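Local coordinates for protein mitochondrial enolase superfamily member 1 (Homo sapiens, PDB 4A35) that catalyses the magnesium-dependent dehydration of L-fuconate to 2-keto-3-deoxy-L-fuconate, a step in the catabolism of L-fucose, at residues K181-Q186 with L369-Y374; E167-G172 with V342-K347; K80-I85 with W124-K129. All blocks are in the same frame, centred on the assembly; numbering follows the deposited sequence. Where two conformers were deposited one is given.

Contact 1 (K181-Q186 with L369-Y374); sequences KQMLAQ and LIIFDY. With EDO (1,2-ethanediol), chain G.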
ATOM      1  N   LYS A 181       7.691  29.676  23.567  1.00 21.56           N
ATOM      2  CA  LYS A 181       8.907  30.249  24.156  1.00 21.59           C
ATOM      3  C   LYS A 181       9.911  29.173  24.491  1.00 24.09           C
ATOM      4  O   LYS A 181      11.093  29.338  24.174  1.00 23.23           O
ATOM      5  CB  LYS A 181       8.611  31.073  25.430  1.00 24.22           C
ATOM      6  CG  LYS A 181       8.585  32.573  25.208  1.00 57.23           C
ATOM      7  CD  LYS A 181       7.200  33.150  25.445  1.00 67.91           C
ATOM      8  CE  LYS A 181       7.195  34.653  25.579  1.00 76.15           C
ATOM      9  NZ  LYS A 181       5.811  35.178  25.724  1.00 84.54           N
ATOM     10  N   GLN A 182       9.444  28.046  25.062  1.00 21.36           N
ATOM     11  CA  GLN A 182      10.300  26.904  25.463  1.00 21.57           C
ATOM     12  C   GLN A 182      11.033  26.302  24.234  1.00 22.50           C
ATOM     13  O   GLN A 182      12.251  26.043  24.268  1.00 21.72           O
ATOM     14  CB  GLN A 182       9.431  25.834  26.143  1.00 21.01           C
ATOM     15  CG  GLN A 182      10.146  24.512  26.409  1.00 25.18           C
ATOM     16  CD  GLN A 182      11.348  24.668  27.323  1.00 27.17           C
ATOM     17  OE1 GLN A 182      11.343  25.455  28.277  1.00 22.83           O
ATOM     18  NE2 GLN A 182      12.389  23.887  27.063  1.00 22.35           N
ATOM     19  N   MET A 183      10.280  26.130  23.143  1.00 20.34           N
ATOM     20  CA  MET A 183      10.788  25.612  21.882  1.00 17.61           C
ATOM     21  C   MET A 183      11.866  26.545  21.316  1.00 23.72           C
ATOM     22  O   MET A 183      12.938  26.068  20.951  1.00 21.99           O
ATOM     23  CB  MET A 183       9.643  25.403  20.866  1.00 18.78           C
ATOM     24  CG  MET A 183       8.833  24.175  21.187  1.00 19.82           C
ATOM     25  SD  MET A 183       9.720  22.534  21.087  1.00 21.44           S
ATOM     26  CE  MET A 183      10.185  22.263  22.809  1.00 18.32           C
ATOM     27  N   LEU A 184      11.612  27.871  21.319  1.00 22.24           N
ATOM     28  CA  LEU A 184      12.569  28.816  20.760  1.00 22.08           C
ATOM     29  C   LEU A 184      13.827  28.890  21.613  1.00 25.75           C
ATOM     30  O   LEU A 184      14.909  29.100  21.082  1.00 23.96           O
ATOM     31  CB  LEU A 184      11.925  30.220  20.616  1.00 22.85           C
ATOM     32  CG  LEU A 184      10.771  30.304  19.582  1.00 25.74           C
ATOM     33  CD1 LEU A 184       9.976  31.627  19.754  1.00 28.37           C
ATOM     34  CD2 LEU A 184      11.286  30.070  18.111  1.00 23.69           C
ATOM     35  N   ALA A 185      13.688  28.675  22.932  1.00 23.55           N
ATOM     36  CA  ALA A 185      14.831  28.802  23.818  1.00 24.57           C
ATOM     37  C   ALA A 185      15.711  27.543  23.853  1.00 24.63           C
ATOM     38  O   ALA A 185      16.926  27.697  23.925  1.00 24.26           O
ATOM     39  CB  ALA A 185      14.362  29.166  25.217  1.00 25.34           C
ATOM     40  N   GLN A 186      15.123  26.322  23.798  1.00 20.83           N
ATOM     41  CA  GLN A 186      15.858  25.087  24.014  1.00 21.61           C
ATOM     42  C   GLN A 186      15.712  24.028  22.919  1.00 23.91           C
ATOM     43  O   GLN A 186      16.472  23.067  22.938  1.00 23.54           O
ATOM     44  CB  GLN A 186      15.420  24.457  25.379  1.00 22.34           C
ATOM     45  CG  GLN A 186      15.624  25.432  26.581  1.00 25.70           C
ATOM     46  CD  GLN A 186      17.065  25.836  26.868  1.00 32.78           C
ATOM     47  OE1 GLN A 186      18.018  25.158  26.476  1.00 27.71           O
ATOM     48  NE2 GLN A 186      17.253  26.954  27.549  1.00 26.72           N
ATOM     49  N   LEU A 369       6.420  19.445  12.252  1.00 16.21           N
ATOM     50  CA  LEU A 369       5.221  18.744  12.714  1.00 15.35           C
ATOM     51  C   LEU A 369       5.287  18.474  14.240  1.00 18.90           C
ATOM     52  O   LEU A 369       4.279  18.622  14.947  1.00 17.29           O
ATOM     53  CB  LEU A 369       5.011  17.441  11.920  1.00 14.76           C
ATOM     54  CG  LEU A 369       4.830  17.600  10.395  1.00 17.64           C
ATOM     55  CD1 LEU A 369       4.779  16.189   9.684  1.00 15.83           C
ATOM     56  CD2 LEU A 369       3.623  18.404  10.059  1.00 23.82           C
ATOM     57  N   ILE A 370       6.456  18.057  14.731  1.00 16.75           N
ATOM     58  CA  ILE A 370       6.576  17.710  16.151  1.00 16.34           C
ATOM     59  C   ILE A 370       6.684  18.974  17.053  1.00 17.51           C
ATOM     60  O   ILE A 370       6.179  18.940  18.177  1.00 19.12           O
ATOM     61  CB  ILE A 370       7.690  16.665  16.392  1.00 20.28           C
ATOM     62  CG1 ILE A 370       7.414  15.847  17.669  1.00 22.47           C
ATOM     63  CG2 ILE A 370       9.136  17.221  16.332  1.00 19.25           C
ATOM     64  CD1 ILE A 370       6.033  14.932  17.658  1.00 17.24           C
ATOM     65  N   ILE A 371       7.267  20.086  16.532  1.00 16.07           N
ATOM     66  CA  ILE A 371       7.272  21.341  17.275  1.00 15.43           C
ATOM     67  C   ILE A 371       5.791  21.796  17.415  1.00 18.83           C
ATOM     68  O   ILE A 371       5.375  22.208  18.493  1.00 18.90           O
ATOM     69  CB  ILE A 371       8.201  22.367  16.629  1.00 17.16           C
ATOM     70  CG1 ILE A 371       9.699  21.950  16.891  1.00 16.08           C
ATOM     71  CG2 ILE A 371       7.902  23.812  17.098  1.00 17.29           C
ATOM     72  CD1 ILE A 371      10.653  22.652  15.984  1.00 18.12           C
ATOM     73  N   PHE A 372       5.028  21.733  16.294  1.00 17.19           N
ATOM     74  CA  PHE A 372       3.592  22.044  16.322  1.00 17.84           C
ATOM     75  C   PHE A 372       2.869  21.116  17.334  1.00 19.93           C
ATOM     76  O   PHE A 372       2.087  21.616  18.151  1.00 21.07           O
ATOM     77  CB  PHE A 372       2.940  21.981  14.925  1.00 19.11           C
ATOM     78  CG  PHE A 372       1.415  21.902  15.006  1.00 19.93           C
ATOM     79  CD1 PHE A 372       0.659  23.023  15.352  1.00 21.49           C
ATOM     80  CD2 PHE A 372       0.747  20.686  14.802  1.00 22.18           C
ATOM     81  CE1 PHE A 372      -0.745  22.944  15.445  1.00 20.42           C
ATOM     82  CE2 PHE A 372      -0.648  20.598  14.961  1.00 23.38           C
ATOM     83  CZ  PHE A 372      -1.385  21.738  15.266  1.00 21.30           C
ATOM     84  N   ASP A 373       3.196  19.809  17.321  1.00 16.89           N
ATOM     85  CA  ASP A 373       2.592  18.850  18.246  1.00 16.97           C
ATOM     86  C   ASP A 373       2.789  19.344  19.713  1.00 20.16           C
ATOM     87  O   ASP A 373       1.822  19.389  20.495  1.00 18.93           O
ATOM     88  CB  ASP A 373       3.186  17.443  18.067  1.00 17.08           C
ATOM     89  CG  ASP A 373       2.578  16.494  19.062  1.00 21.20           C
ATOM     90  OD1 ASP A 373       1.363  16.247  18.964  1.00 21.23           O
ATOM     91  OD2 ASP A 373       3.294  16.086  20.017  1.00 22.63           O
ATOM     92  N   TYR A 374       4.046  19.642  20.088  1.00 17.29           N
ATOM     93  CA  TYR A 374       4.336  20.118  21.445  1.00 17.17           C
ATOM     94  C   TYR A 374       3.578  21.392  21.813  1.00 23.04           C
ATOM     95  O   TYR A 374       2.984  21.478  22.901  1.00 21.29           O
ATOM     96  CB  TYR A 374       5.852  20.379  21.648  1.00 17.49           C
ATOM     97  CG  TYR A 374       6.165  20.917  23.038  1.00 17.67           C
ATOM     98  CD1 TYR A 374       6.007  20.120  24.168  1.00 18.90           C
ATOM     99  CD2 TYR A 374       6.572  22.239  23.223  1.00 18.18           C
ATOM    100  CE1 TYR A 374       6.258  20.618  25.445  1.00 20.15           C
ATOM    101  CE2 TYR A 374       6.833  22.748  24.501  1.00 18.65           C
ATOM    102  CZ  TYR A 374       6.684  21.935  25.603  1.00 20.01           C
ATOM    103  OH  TYR A 374       6.926  22.452  26.855  1.00 20.17           O
TER
HETATM  104  C1  EDO G1450       6.573  20.075  29.751  1.00 25.15           C
HETATM  105  O1  EDO G1450       5.995  20.803  28.687  1.00 24.94           O
HETATM  106  C2  EDO G1450       7.497  18.959  29.248  1.00 27.32           C
HETATM  107  O2  EDO G1450       6.720  17.805  29.012  1.00 24.39           O
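M183 and Y374 form a Met-aromatic contact between helix 176-186 and helix 362-377, the latter in the enolase-type C-terminal barrel domain. The short axes run at 135°, 10.8 Å apart. Bends at chi2 and chi3 curl the thioether of M183 round one side of the ring, bringing CG and CE each within 3.6 Å of Y374 CD2. M183 SD approaches obliquely, 4.8 Å from the ring centroid. On the neighbouring turn, M183 CG rests against I371 CG2 at 4.2 Å. Y374 has its CG trans to the backbone N (chi1 178°), which carries the ring across to the other helix, where its phenol oxygen meets Q182 CG at 3.8 Å; the Q182 amide is turned 79° from the ring plane. A leucine in place of Y374 would probably cost the M183 thioether this ring and leave Q182 CG and a bound ethanediol without the phenol oxygen. D373 belongs to a magnesium site with Y188 and S380, and Y188 also packs on M183, I371 and Y374. The ethanediol, probably from the crystallisation liquor, lies at the ring edge, its O1 in the ring plane and 2.6 Å from Y374 OH in a hydrogen bond.

Contact 2 (E167-G172 with V342-K347); sequences EILQKG and VLLMAK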
ATOM      1  N   GLU A 167     -11.821  19.881  20.035  1.00 21.57           N
ATOM      2  CA  GLU A 167     -11.672  19.870  21.490  1.00 22.11           C
ATOM      3  C   GLU A 167     -10.160  19.771  21.895  1.00 23.25           C
ATOM      4  O   GLU A 167      -9.688  20.557  22.735  1.00 22.80           O
ATOM      5  CB  GLU A 167     -12.493  18.718  22.085  1.00 24.34           C
ATOM      6  CG  GLU A 167     -12.530  18.679  23.598  1.00 37.78           C
ATOM      7  CD  GLU A 167     -13.307  17.483  24.114  1.00 82.55           C
ATOM      8  OE1 GLU A 167     -14.445  17.258  23.637  1.00 92.98           O
ATOM      9  OE2 GLU A 167     -12.762  16.752  24.972  1.00 84.63           O
ATOM     10  N   ILE A 168      -9.411  18.909  21.209  1.00 20.66           N
ATOM     11  CA  ILE A 168      -7.973  18.730  21.468  1.00 20.43           C
ATOM     12  C   ILE A 168      -7.223  20.060  21.141  1.00 24.39           C
ATOM     13  O   ILE A 168      -6.385  20.533  21.933  1.00 25.11           O
ATOM     14  CB  ILE A 168      -7.416  17.528  20.677  1.00 22.75           C
ATOM     15  CG1 ILE A 168      -8.000  16.197  21.211  1.00 23.43           C
ATOM     16  CG2 ILE A 168      -5.874  17.543  20.720  1.00 22.24           C
ATOM     17  CD1 ILE A 168      -7.794  14.997  20.289  1.00 24.22           C
ATOM     18  N   LEU A 169      -7.615  20.705  20.031  1.00 19.21           N
ATOM     19  CA  LEU A 169      -6.934  21.951  19.604  1.00 20.72           C
ATOM     20  C   LEU A 169      -7.296  23.136  20.514  1.00 24.43           C
ATOM     21  O   LEU A 169      -6.463  24.023  20.743  1.00 25.54           O
ATOM     22  CB  LEU A 169      -7.262  22.275  18.147  1.00 21.50           C
ATOM     23  CG  LEU A 169      -6.665  21.256  17.141  1.00 23.43           C
ATOM     24  CD1 LEU A 169      -7.383  21.318  15.842  1.00 25.08           C
ATOM     25  CD2 LEU A 169      -5.124  21.422  16.997  1.00 23.81           C
ATOM     26  N   GLN A 170      -8.532  23.160  21.029  1.00 22.68           N
ATOM     27  CA  GLN A 170      -8.966  24.230  21.947  1.00 23.68           C
ATOM     28  C   GLN A 170      -8.176  24.106  23.250  1.00 27.25           C
ATOM     29  O   GLN A 170      -7.630  25.104  23.755  1.00 26.15           O
ATOM     30  CB  GLN A 170     -10.489  24.183  22.191  1.00 23.87           C
ATOM     31  CG  GLN A 170     -11.224  24.704  20.926  1.00 24.41           C
ATOM     32  CD  GLN A 170     -12.710  24.423  20.891  1.00 53.25           C
ATOM     33  OE1 GLN A 170     -13.240  23.629  21.684  1.00 49.40           O
ATOM     34  NE2 GLN A 170     -13.404  25.011  19.907  1.00 46.03           N
ATOM     35  N   LYS A 171      -8.064  22.881  23.757  1.00 23.26           N
ATOM     36  CA  LYS A 171      -7.314  22.581  24.987  0.50 22.98           C
ATOM     37  C   LYS A 171      -5.818  22.952  24.791  1.00 26.32           C
ATOM     38  O   LYS A 171      -5.173  23.486  25.706  1.00 25.89           O
ATOM     39  CB  LYS A 171      -7.484  21.087  25.332  0.50 24.21           C
ATOM     40  CG  LYS A 171      -7.094  20.707  26.748  0.50 36.80           C
ATOM     41  CD  LYS A 171      -7.698  19.360  27.124  0.50 46.72           C
ATOM     42  CE  LYS A 171      -7.083  18.769  28.366  0.50 55.60           C
ATOM     43  NZ  LYS A 171      -7.864  17.598  28.849  0.50 62.90           N
ATOM     44  N   GLY A 172      -5.314  22.717  23.566  1.00 23.23           N
ATOM     45  CA  GLY A 172      -3.924  22.998  23.201  1.00 22.16           C
ATOM     46  C   GLY A 172      -3.597  24.480  23.148  1.00 25.04           C
ATOM     47  O   GLY A 172      -2.414  24.847  23.069  1.00 23.46           O
ATOM     48  N   VAL A 342      -3.040  12.126  12.346  1.00 17.18           N
ATOM     49  CA  VAL A 342      -2.382  11.074  13.135  1.00 16.79           C
ATOM     50  C   VAL A 342      -1.920  11.703  14.464  1.00 18.87           C
ATOM     51  O   VAL A 342      -2.069  11.075  15.497  1.00 17.57           O
ATOM     52  CB  VAL A 342      -1.250  10.404  12.321  1.00 18.93           C
ATOM     53  CG1 VAL A 342      -0.434   9.429  13.198  1.00 17.72           C
ATOM     54  CG2 VAL A 342      -1.840   9.626  11.123  1.00 17.34           C
ATOM     55  N   LEU A 343      -1.339  12.931  14.458  1.00 16.22           N
ATOM     56  CA  LEU A 343      -0.990  13.587  15.739  1.00 16.91           C
ATOM     57  C   LEU A 343      -2.231  13.691  16.638  1.00 19.71           C
ATOM     58  O   LEU A 343      -2.162  13.496  17.858  1.00 17.52           O
ATOM     59  CB  LEU A 343      -0.435  15.025  15.493  1.00 17.79           C
ATOM     60  CG  LEU A 343       0.935  15.067  14.820  1.00 19.77           C
ATOM     61  CD1 LEU A 343       1.284  16.526  14.434  1.00 20.57           C
ATOM     62  CD2 LEU A 343       2.021  14.446  15.754  1.00 19.25           C
ATOM     63  N   LEU A 344      -3.349  14.112  16.042  1.00 14.95           N
ATOM     64  CA  LEU A 344      -4.595  14.264  16.826  1.00 15.10           C
ATOM     65  C   LEU A 344      -5.124  12.914  17.346  1.00 17.39           C
ATOM     66  O   LEU A 344      -5.509  12.831  18.513  1.00 19.07           O
ATOM     67  CB  LEU A 344      -5.671  14.995  16.005  1.00 15.68           C
ATOM     68  CG  LEU A 344      -5.390  16.490  15.741  1.00 18.31           C
ATOM     69  CD1 LEU A 344      -6.249  16.980  14.558  1.00 18.66           C
ATOM     70  CD2 LEU A 344      -5.610  17.319  17.020  1.00 17.83           C
ATOM     71  N   MET A 345      -5.025  11.857  16.565  1.00 13.15           N
ATOM     72  CA  MET A 345      -5.450  10.530  17.062  1.00 13.81           C
ATOM     73  C   MET A 345      -4.538  10.048  18.202  1.00 16.28           C
ATOM     74  O   MET A 345      -5.026   9.559  19.201  1.00 16.37           O
ATOM     75  CB  MET A 345      -5.439   9.469  15.941  1.00 14.60           C
ATOM     76  CG  MET A 345      -6.632   9.598  14.963  1.00 16.65           C
ATOM     77  SD  MET A 345      -6.764   8.153  13.887  1.00 18.62           S
ATOM     78  CE  MET A 345      -5.209   8.318  12.919  1.00 16.22           C
ATOM     79  N   ALA A 346      -3.187  10.255  18.075  1.00 16.48           N
ATOM     80  CA  ALA A 346      -2.233   9.804  19.099  1.00 14.71           C
ATOM     81  C   ALA A 346      -2.532  10.526  20.427  1.00 18.67           C
ATOM     82  O   ALA A 346      -2.475   9.902  21.474  1.00 17.43           O
ATOM     83  CB  ALA A 346      -0.806  10.127  18.630  1.00 15.74           C
ATOM     84  N   LYS A 347      -2.836  11.840  20.383  1.00 15.80           N
ATOM     85  CA  LYS A 347      -3.208  12.587  21.620  1.00 16.88           C
ATOM     86  C   LYS A 347      -4.540  12.035  22.217  1.00 20.01           C
ATOM     87  O   LYS A 347      -4.626  11.831  23.436  1.00 19.66           O
ATOM     88  CB  LYS A 347      -3.325  14.099  21.325  1.00 19.06           C
ATOM     89  CG  LYS A 347      -3.692  14.982  22.540  1.00 18.74           C
ATOM     90  CD  LYS A 347      -2.869  14.692  23.798  1.00 19.01           C
ATOM     91  CE  LYS A 347      -3.234  15.722  24.823  1.00 28.97           C
ATOM     92  NZ  LYS A 347      -2.816  15.260  26.173  1.00 28.58           N
TER
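I168 lays its CG2 methyl over L344 CD2, 3.7 Å away, while its longer branch runs on past the leucine until CD1 lies 3.6 Å from the backbone carbonyl O of L344. The two side chains meet at a slant, and L344 CD2 is the focus of the contact. The same methyl also reaches L169, touching its CG at 4.1 Å, where the two leucines stand nearly at right angles, so one methyl bridges two consecutive residues of helix 162-171. Having CG anti to the carbonyl carbon (chi1 -70°) is what carries the end of L344 closer to that helix than its CB direction suggests.

K347, one turn further along, adds its aliphatic part. Its CG sits 3.8 Å from I168 CG2, the two chains lying alongside and running opposite ways, and a bend at chi2 (47°) leads the lysine onward to an ammonium group salt-bridged to E350. No hydrogen bond spans the two segments, which are joined by apolar packing and one methyl contact to a carbonyl.

The short axes of 167-171 and 342-347 cross at 82°, 10.9 Å apart. Helix 335-348 follows strand 325-326 of the parallel barrel sheet. Helix 362-377 fits in beside both partners, with V377 against I168 and K347 and F372 against L169, while helix 144-148 covers L169 from P144, L147 and V148.

Contact 3 (K80-I85 with W124-K129); sequences KDLKDI and WDLWAK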
ATOM      1  N   LYS A  80      -4.755  25.937 -10.765  1.00 26.26           N
ATOM      2  CA  LYS A  80      -5.593  26.132  -9.585  1.00 25.83           C
ATOM      3  C   LYS A  80      -5.129  27.358  -8.822  1.00 26.64           C
ATOM      4  O   LYS A  80      -3.919  27.533  -8.651  1.00 26.86           O
ATOM      5  CB  LYS A  80      -5.522  24.899  -8.655  1.00 27.96           C
ATOM      6  CG  LYS A  80      -6.655  23.895  -8.822  1.00 45.12           C
ATOM      7  CD  LYS A  80      -6.512  23.090 -10.094  1.00 59.57           C
ATOM      8  CE  LYS A  80      -7.761  22.373 -10.514  1.00 71.33           C
ATOM      9  NZ  LYS A  80      -7.572  21.755 -11.850  1.00 85.03           N
ATOM     10  N   ASP A  81      -6.077  28.174  -8.324  1.00 24.34           N
ATOM     11  CA  ASP A  81      -5.759  29.315  -7.442  1.00 23.57           C
ATOM     12  C   ASP A  81      -5.360  28.738  -6.086  1.00 26.45           C
ATOM     13  O   ASP A  81      -6.086  27.887  -5.559  1.00 25.45           O
ATOM     14  CB  ASP A  81      -6.964  30.251  -7.273  1.00 26.59           C
ATOM     15  CG  ASP A  81      -7.221  31.111  -8.500  1.00 41.15           C
ATOM     16  OD1 ASP A  81      -6.255  31.344  -9.280  1.00 39.65           O
ATOM     17  OD2 ASP A  81      -8.381  31.557  -8.680  1.00 45.56           O
ATOM     18  N   LEU A  82      -4.227  29.165  -5.534  1.00 24.03           N
ATOM     19  CA  LEU A  82      -3.766  28.660  -4.230  1.00 23.57           C
ATOM     20  C   LEU A  82      -4.809  28.926  -3.121  1.00 27.96           C
ATOM     21  O   LEU A  82      -4.983  28.080  -2.241  1.00 24.23           O
ATOM     22  CB  LEU A  82      -2.400  29.263  -3.854  1.00 23.17           C
ATOM     23  CG  LEU A  82      -1.763  28.743  -2.540  1.00 25.30           C
ATOM     24  CD1 LEU A  82      -1.596  27.187  -2.551  1.00 24.44           C
ATOM     25  CD2 LEU A  82      -0.468  29.435  -2.271  1.00 28.35           C
ATOM     26  N   LYS A  83      -5.550  30.065  -3.216  1.00 27.66           N
ATOM     27  CA  LYS A  83      -6.608  30.431  -2.271  1.00 27.95           C
ATOM     28  C   LYS A  83      -7.696  29.339  -2.197  1.00 32.00           C
ATOM     29  O   LYS A  83      -8.167  29.012  -1.104  1.00 29.73           O
ATOM     30  CB  LYS A  83      -7.248  31.776  -2.685  1.00 31.96           C
ATOM     31  CG  LYS A  83      -8.169  32.359  -1.641  1.00 41.82           C
ATOM     32  N   ASP A  84      -8.030  28.748  -3.367  1.00 29.67           N
ATOM     33  CA  ASP A  84      -9.045  27.711  -3.535  1.00 28.39           C
ATOM     34  C   ASP A  84      -8.609  26.386  -2.942  1.00 30.05           C
ATOM     35  O   ASP A  84      -9.464  25.641  -2.461  1.00 28.68           O
ATOM     36  CB  ASP A  84      -9.387  27.530  -5.028  1.00 29.40           C
ATOM     37  CG  ASP A  84     -10.241  28.656  -5.609  1.00 36.08           C
ATOM     38  OD1 ASP A  84     -10.816  29.440  -4.820  1.00 38.78           O
ATOM     39  OD2 ASP A  84     -10.383  28.709  -6.842  1.00 36.73           O
ATOM     40  N   ILE A  85      -7.301  26.080  -3.024  1.00 24.43           N
ATOM     41  CA  ILE A  85      -6.716  24.863  -2.450  1.00 23.42           C
ATOM     42  C   ILE A  85      -6.729  24.994  -0.921  1.00 26.83           C
ATOM     43  O   ILE A  85      -7.350  24.182  -0.253  1.00 26.12           O
ATOM     44  CB  ILE A  85      -5.271  24.595  -2.979  1.00 26.33           C
ATOM     45  CG1 ILE A  85      -5.270  24.292  -4.503  1.00 26.21           C
ATOM     46  CG2 ILE A  85      -4.612  23.444  -2.149  1.00 26.43           C
ATOM     47  CD1 ILE A  85      -3.864  24.188  -5.161  1.00 31.92           C
ATOM     48  N   TRP A 124       2.206  23.079   0.898  1.00 19.40           N
ATOM     49  CA  TRP A 124       2.412  23.587   2.292  1.00 17.94           C
ATOM     50  C   TRP A 124       3.617  24.538   2.317  1.00 19.81           C
ATOM     51  O   TRP A 124       3.546  25.599   2.933  1.00 19.28           O
ATOM     52  CB  TRP A 124       2.611  22.424   3.264  1.00 16.42           C
ATOM     53  CG  TRP A 124       1.298  21.814   3.663  1.00 17.82           C
ATOM     54  CD1 TRP A 124       0.690  20.716   3.109  1.00 20.31           C
ATOM     55  CD2 TRP A 124       0.388  22.334   4.636  1.00 18.08           C
ATOM     56  NE1 TRP A 124      -0.561  20.544   3.658  1.00 19.98           N
ATOM     57  CE2 TRP A 124      -0.728  21.461   4.673  1.00 20.49           C
ATOM     58  CE3 TRP A 124       0.453  23.407   5.555  1.00 19.15           C
ATOM     59  CZ2 TRP A 124      -1.804  21.663   5.544  1.00 19.04           C
ATOM     60  CZ3 TRP A 124      -0.586  23.563   6.476  1.00 21.35           C
ATOM     61  CH2 TRP A 124      -1.697  22.699   6.464  1.00 20.81           C
ATOM     62  N   ASP A 125       4.693  24.203   1.577  1.00 17.67           N
ATOM     63  CA  ASP A 125       5.887  25.082   1.519  1.00 18.13           C
ATOM     64  C   ASP A 125       5.522  26.432   0.919  1.00 22.49           C
ATOM     65  O   ASP A 125       5.785  27.483   1.532  1.00 21.70           O
ATOM     66  CB  ASP A 125       7.017  24.418   0.716  1.00 19.45           C
ATOM     67  CG  ASP A 125       8.293  25.270   0.664  1.00 25.95           C
ATOM     68  OD1 ASP A 125       8.828  25.630   1.767  1.00 23.39           O
ATOM     69  OD2 ASP A 125       8.785  25.525  -0.461  1.00 22.13           O
ATOM     70  N   LEU A 126       4.802  26.396  -0.205  1.00 19.89           N
ATOM     71  CA  LEU A 126       4.365  27.600  -0.889  1.00 19.88           C
ATOM     72  C   LEU A 126       3.461  28.471  -0.003  1.00 23.37           C
ATOM     73  O   LEU A 126       3.685  29.693   0.115  1.00 22.09           O
ATOM     74  CB  LEU A 126       3.634  27.187  -2.174  1.00 20.19           C
ATOM     75  CG  LEU A 126       3.038  28.320  -3.024  1.00 22.47           C
ATOM     76  CD1 LEU A 126       4.111  29.383  -3.425  1.00 21.41           C
ATOM     77  CD2 LEU A 126       2.344  27.729  -4.272  1.00 23.61           C
ATOM     78  N   TRP A 127       2.457  27.862   0.612  1.00 20.38           N
ATOM     79  CA  TRP A 127       1.511  28.561   1.476  1.00 22.54           C
ATOM     80  C   TRP A 127       2.265  29.232   2.647  1.00 25.15           C
ATOM     81  O   TRP A 127       2.107  30.443   2.878  1.00 22.83           O
ATOM     82  CB  TRP A 127       0.442  27.543   1.992  1.00 21.65           C
ATOM     83  CG  TRP A 127      -0.631  28.142   2.852  1.00 23.38           C
ATOM     84  CD1 TRP A 127      -0.955  29.466   2.965  1.00 26.86           C
ATOM     85  CD2 TRP A 127      -1.530  27.435   3.719  1.00 22.84           C
ATOM     86  NE1 TRP A 127      -1.986  29.628   3.855  1.00 26.52           N
ATOM     87  CE2 TRP A 127      -2.407  28.393   4.278  1.00 27.15           C
ATOM     88  CE3 TRP A 127      -1.773  26.073   3.966  1.00 23.05           C
ATOM     89  CZ2 TRP A 127      -3.418  28.043   5.187  1.00 26.74           C
ATOM     90  CZ3 TRP A 127      -2.801  25.727   4.835  1.00 25.12           C
ATOM     91  CH2 TRP A 127      -3.623  26.703   5.417  1.00 25.75           C
ATOM     92  N   ALA A 128       3.119  28.463   3.349  1.00 22.03           N
ATOM     93  CA  ALA A 128       3.875  28.989   4.513  1.00 22.56           C
ATOM     94  C   ALA A 128       4.795  30.138   4.070  1.00 23.76           C
ATOM     95  O   ALA A 128       4.813  31.185   4.705  1.00 21.80           O
ATOM     96  CB  ALA A 128       4.674  27.878   5.177  1.00 23.19           C
ATOM     97  N   LYS A 129       5.438  30.000   2.916  1.00 21.52           N
ATOM     98  CA  LYS A 129       6.282  31.091   2.390  1.00 21.45           C
ATOM     99  C   LYS A 129       5.462  32.343   2.046  1.00 27.65           C
ATOM    100  O   LYS A 129       5.917  33.454   2.360  1.00 26.35           O
ATOM    101  CB  LYS A 129       7.069  30.644   1.139  1.00 23.41           C
ATOM    102  CG  LYS A 129       8.229  29.672   1.410  1.00 21.10           C
ATOM    103  CD  LYS A 129       8.806  29.171   0.070  1.00 20.90           C
ATOM    104  CE  LYS A 129      10.138  28.471   0.306  1.00 23.20           C
ATOM    105  NZ  LYS A 129      10.553  27.666  -0.888  1.00 20.82           N
TER
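L82 and L126 share one conformation, CG anti to the backbone N (chi1 -176° and 178°) with the same chi2 rotamer, and each thereby extends its isobutyl group toward the other helix. The two side chains overlap flank to flank, pointing in opposing senses. L82 CD2 does the touching, lying 3.8 Å from both CG and CD2 of L126. The same methyl comes within 4.3 Å of W127 CA, so L82 rests on the backbone of helix 110-131 as well as on its leucine. V123 and Q130 of that helix extend the seat on which L82 packs.

The W127 indole packs on W124: its CE3 lies 3.7 Å above one face of the W124 indole, displaced toward the rim, and its NE1 is hydrogen-bonded to E131. Another side of the helix carries charge: K129 NZ binds D125 OD2 one turn back at 2.8 Å, on the syn side of the carboxylate and 20° out of its plane. D125 OD2 also accepts from the backbone N of C53, and K129 NZ has further partners in E418 and the carbonyl of K51. This probably keeps both charges well compensated.

Before the short helix 82-86, D81 holds the N-cap position but makes a salt bridge with R6 instead of a capping bond. Helix on helix, with C53 tying the longer one to the three-stranded antiparallel sheet, is the architecture of the N-terminal capping domain of the mandelate racemase/muconate lactonizing enzyme family.

In the fold
Contacts 1 and 2 belong to one helical assembly: their later segments lie on the successive helices 335-348 and 362-377, their earlier ones on the successive helices 162-171 and 176-186. They touch directly, F372 meeting L169 and L343 meeting L369 and D373. Both are partly buried, with some touching residues near solvent. Contact 1 mixes sulfur, ring and hydroxyl beside a magnesium site, whereas contact 2 is aliphatic and ends in a lysine that finds its charge partner nearby. Contact 3 belongs to the N-terminal domain, its centre about 24 Å from each of the other two. Its touching residues are all buried and join by purely apolar packing.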